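Local atomic coordinates of hemin degrading factor (Pseudomonas aeruginosa, PDB entry 4MF9), a protein that binds heme and is implicated in its trafficking and degradation. Residues Ala18-Ala23 and Leu43-Gly48. Numbering follows the deposited sequence.
Sequences AELYRA and LQVSEG
Leu-20, on the N-terminal helix 17-30, pushes its forked end against Leu-43 and Val-45 in the short turn joining helices 36-42 and 47-52. A Schellman motif ends helix 36-42, with Gln-44 taking positive phi, and Ser-46 is the N-cap of the next helix; Leu-43 and Val-45 flank Gln-44 and both point their CB toward helix 17-30. The tight part is this leucine-valine cluster. With CG anti to the backbone N (chi1 180°), Leu-20 extends from its helix so that both methyls reach across. CD2 meets Val-45 almost tip to tip, 3.9 Å from its CG2 and 4.2 Å from its CG1, thus touching both branches of the valine. CD1 turns to Leu-43, whose side chain lies aslant to that of Leu-20. Trp-24 and Leu-27, further along helix 17-30, also pack on Leu-43, while His-15 touches Val-45. Nearly one turn on from Leu-20 the contact thins toward the surface: Ala-23 is partly exposed and offers a single methyl, its CB 4.2 Å from Leu-43 CD2. The heme pocket is remote, and the contact seats the turn between helices 36-42 and 47-52 on helix 17-30. Leu-43 divides its two methyls between Leu-20 and Ala-23: CD1 lies 4.0 Å from Leu-20 CD1, and CD2 lies 4.0 Å from the carbonyl O of Ala-23.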
ATOM      1  N   ALA A  18     -19.739  -9.660  20.626  1.00 26.63           N
ATOM      2  CA  ALA A  18     -19.886 -11.079  20.756  1.00 28.87           C
ATOM      3  C   ALA A  18     -20.694 -11.586  19.607  1.00 25.89           C
ATOM      4  O   ALA A  18     -20.382 -12.543  19.016  1.00 26.43           O
ATOM      5  CB  ALA A  18     -20.563 -11.448  22.051  1.00 30.77           C
ATOM      6  N   GLU A  19     -21.748 -10.877  19.285  1.00 25.43           N
ATOM      7  CA  GLU A  19     -22.661 -11.203  18.207  1.00 29.93           C
ATOM      8  C   GLU A  19     -21.949 -11.162  16.848  1.00 27.59           C
ATOM      9  O   GLU A  19     -22.228 -11.965  15.972  1.00 26.14           O
ATOM     10  CB  GLU A  19     -23.818 -10.233  18.145  1.00 28.67           C
ATOM     11  CG  GLU A  19     -24.910 -10.413  19.167  1.00 37.05           C
ATOM     12  CD  GLU A  19     -25.611  -9.092  19.473  1.00 45.49           C
ATOM     13  OE1 GLU A  19     -26.032  -8.385  18.574  1.00 47.86           O
ATOM     14  OE2 GLU A  19     -25.717  -8.746  20.628  1.00 41.82           O
ATOM     15  N   LEU A  20     -21.087 -10.182  16.691  1.00 22.09           N
ATOM     16  CA  LEU A  20     -20.367 -10.007  15.434  1.00 23.75           C
ATOM     17  C   LEU A  20     -19.381 -11.146  15.244  1.00 22.90           C
ATOM     18  O   LEU A  20     -19.322 -11.749  14.171  1.00 21.34           O
ATOM     19  CB  LEU A  20     -19.643  -8.655  15.390  1.00 21.91           C
ATOM     20  CG  LEU A  20     -18.859  -8.421  14.090  1.00 22.57           C
ATOM     21  CD1 LEU A  20     -19.740  -8.680  12.866  1.00 16.24           C
ATOM     22  CD2 LEU A  20     -18.274  -7.017  14.065  1.00 17.78           C
ATOM     23  N   TYR A  21     -18.616 -11.449  16.293  1.00 26.20           N
ATOM     24  CA  TYR A  21     -17.648 -12.545  16.224  1.00 27.25           C
ATOM     25  C   TYR A  21     -18.318 -13.850  15.794  1.00 24.09           C
ATOM     26  O   TYR A  21     -17.823 -14.547  14.904  1.00 23.41           O
ATOM     27  CB  TYR A  21     -16.891 -12.740  17.549  1.00 21.76           C
ATOM     28  CG  TYR A  21     -15.881 -13.871  17.457  1.00 25.84           C
ATOM     29  CD1 TYR A  21     -14.650 -13.680  16.839  1.00 17.89           C
ATOM     30  CD2 TYR A  21     -16.170 -15.136  17.963  1.00 22.03           C
ATOM     31  CE1 TYR A  21     -13.729 -14.704  16.737  1.00 18.22           C
ATOM     32  CE2 TYR A  21     -15.251 -16.173  17.862  1.00 25.59           C
ATOM     33  CZ  TYR A  21     -14.034 -15.954  17.246  1.00 26.17           C
ATOM     34  OH  TYR A  21     -13.120 -16.991  17.139  1.00 24.11           O
ATOM     35  N   ARG A  22     -19.449 -14.138  16.407  1.00 24.84           N
ATOM     36  CA  ARG A  22     -20.233 -15.330  16.120  1.00 28.49           C
ATOM     37  C   ARG A  22     -20.768 -15.368  14.710  1.00 30.03           C
ATOM     38  O   ARG A  22     -20.735 -16.376  14.067  1.00 28.67           O
ATOM     39  CB  ARG A  22     -21.351 -15.541  17.141  1.00 30.19           C
ATOM     40  CG  ARG A  22     -22.302 -16.714  16.864  1.00 33.52           C
ATOM     41  CD  ARG A  22     -21.620 -18.012  16.440  1.00 40.17           C
ATOM     42  NE  ARG A  22     -22.546 -19.101  16.076  1.00 40.44           N
ATOM     43  CZ  ARG A  22     -23.229 -19.861  16.931  1.00 36.55           C
ATOM     44  NH1 ARG A  22     -23.133 -19.681  18.228  1.00 33.85           N
ATOM     45  NH2 ARG A  22     -24.029 -20.809  16.487  1.00 25.55           N
ATOM     46  N   ALA A  23     -21.249 -14.243  14.253  1.00 27.24           N
ATOM     47  CA  ALA A  23     -21.773 -14.084  12.898  1.00 27.33           C
ATOM     48  C   ALA A  23     -20.671 -14.324  11.871  1.00 29.26           C
ATOM     49  O   ALA A  23     -20.902 -14.928  10.818  1.00 29.29           O
ATOM     50  CB  ALA A  23     -22.355 -12.686  12.728  1.00 30.22           C
ATOM     51  N   LEU A  43     -20.791  -8.774   6.366  1.00 32.13           N
ATOM     52  CA  LEU A  43     -21.406  -8.537   7.673  1.00 32.99           C
ATOM     53  C   LEU A  43     -21.767  -7.075   7.894  1.00 31.46           C
ATOM     54  O   LEU A  43     -22.216  -6.674   8.929  1.00 30.31           O
ATOM     55  CB  LEU A  43     -20.515  -9.077   8.783  1.00 28.81           C
ATOM     56  CG  LEU A  43     -20.062 -10.512   8.634  1.00 29.36           C
ATOM     57  CD1 LEU A  43     -18.887 -10.819   9.550  1.00 26.96           C
ATOM     58  CD2 LEU A  43     -21.238 -11.416   8.918  1.00 32.82           C
ATOM     59  N   GLN A  44     -21.504  -6.309   6.871  1.00 34.53           N
ATOM     60  CA  GLN A  44     -21.781  -4.924   6.879  1.00 29.78           C
ATOM     61  C   GLN A  44     -21.074  -4.126   7.962  1.00 26.25           C
ATOM     62  O   GLN A  44     -21.594  -3.204   8.460  1.00 29.05           O
ATOM     63  CB  GLN A  44     -23.286  -4.766   6.906  1.00 34.33           C
ATOM     64  CG  GLN A  44     -23.800  -3.355   6.915  1.00 38.62           C
ATOM     65  CD  GLN A  44     -23.955  -2.745   5.531  1.00 42.70           C
ATOM     66  OE1 GLN A  44     -24.155  -1.539   5.411  1.00 37.76           O
ATOM     67  NE2 GLN A  44     -23.813  -3.562   4.506  1.00 41.17           N
ATOM     68  N   VAL A  45     -19.856  -4.468   8.262  1.00 23.47           N
ATOM     69  CA  VAL A  45     -19.006  -3.698   9.174  1.00 23.51           C
ATOM     70  C   VAL A  45     -17.620  -3.456   8.582  1.00 18.20           C
ATOM     71  O   VAL A  45     -17.270  -4.022   7.546  1.00 23.73           O
ATOM     72  CB  VAL A  45     -18.836  -4.397  10.549  1.00 25.54           C
ATOM     73  CG1 VAL A  45     -20.174  -4.549  11.260  1.00 26.57           C
ATOM     74  CG2 VAL A  45     -18.145  -5.747  10.390  1.00 21.43           C
ATOM     75  N   SER A  46     -16.827  -2.620   9.242  1.00 20.24           N
ATOM     76  CA  SER A  46     -15.441  -2.437   8.830  1.00 21.63           C
ATOM     77  C   SER A  46     -14.593  -3.612   9.316  1.00 23.24           C
ATOM     78  O   SER A  46     -14.961  -4.297  10.278  1.00 19.63           O
ATOM     79  CB  SER A  46     -14.886  -1.134   9.386  1.00 21.58           C
ATOM     80  OG  SER A  46     -14.726  -1.207  10.788  1.00 23.22           O
ATOM     81  N   GLU A  47     -13.469  -3.854   8.641  1.00 17.99           N
ATOM     82  CA  GLU A  47     -12.527  -4.883   9.071  1.00 16.19           C
ATOM     83  C   GLU A  47     -12.017  -4.593  10.477  1.00 18.14           C
ATOM     84  O   GLU A  47     -11.797  -5.514  11.262  1.00 18.08           O
ATOM     85  CB  GLU A  47     -11.349  -4.990   8.090  1.00 18.50           C
ATOM     86  CG  GLU A  47     -10.432  -6.194   8.352  1.00 17.18           C
ATOM     87  CD  GLU A  47      -9.352  -6.361   7.294  1.00 20.37           C
ATOM     88  OE1 GLU A  47      -9.307  -5.544   6.341  1.00 15.42           O
ATOM     89  OE2 GLU A  47      -8.552  -7.319   7.411  1.00 16.63           O
ATOM     90  N   GLY A  48     -11.838  -3.310  10.795  1.00 18.43           N
ATOM     91  CA  GLY A  48     -11.385  -2.904  12.115  1.00 16.42           C
ATOM     92  C   GLY A  48     -12.315  -3.353  13.234  1.00 21.22           C
ATOM     93  O   GLY A  48     -11.859  -3.836  14.272  1.00 16.44           O
TER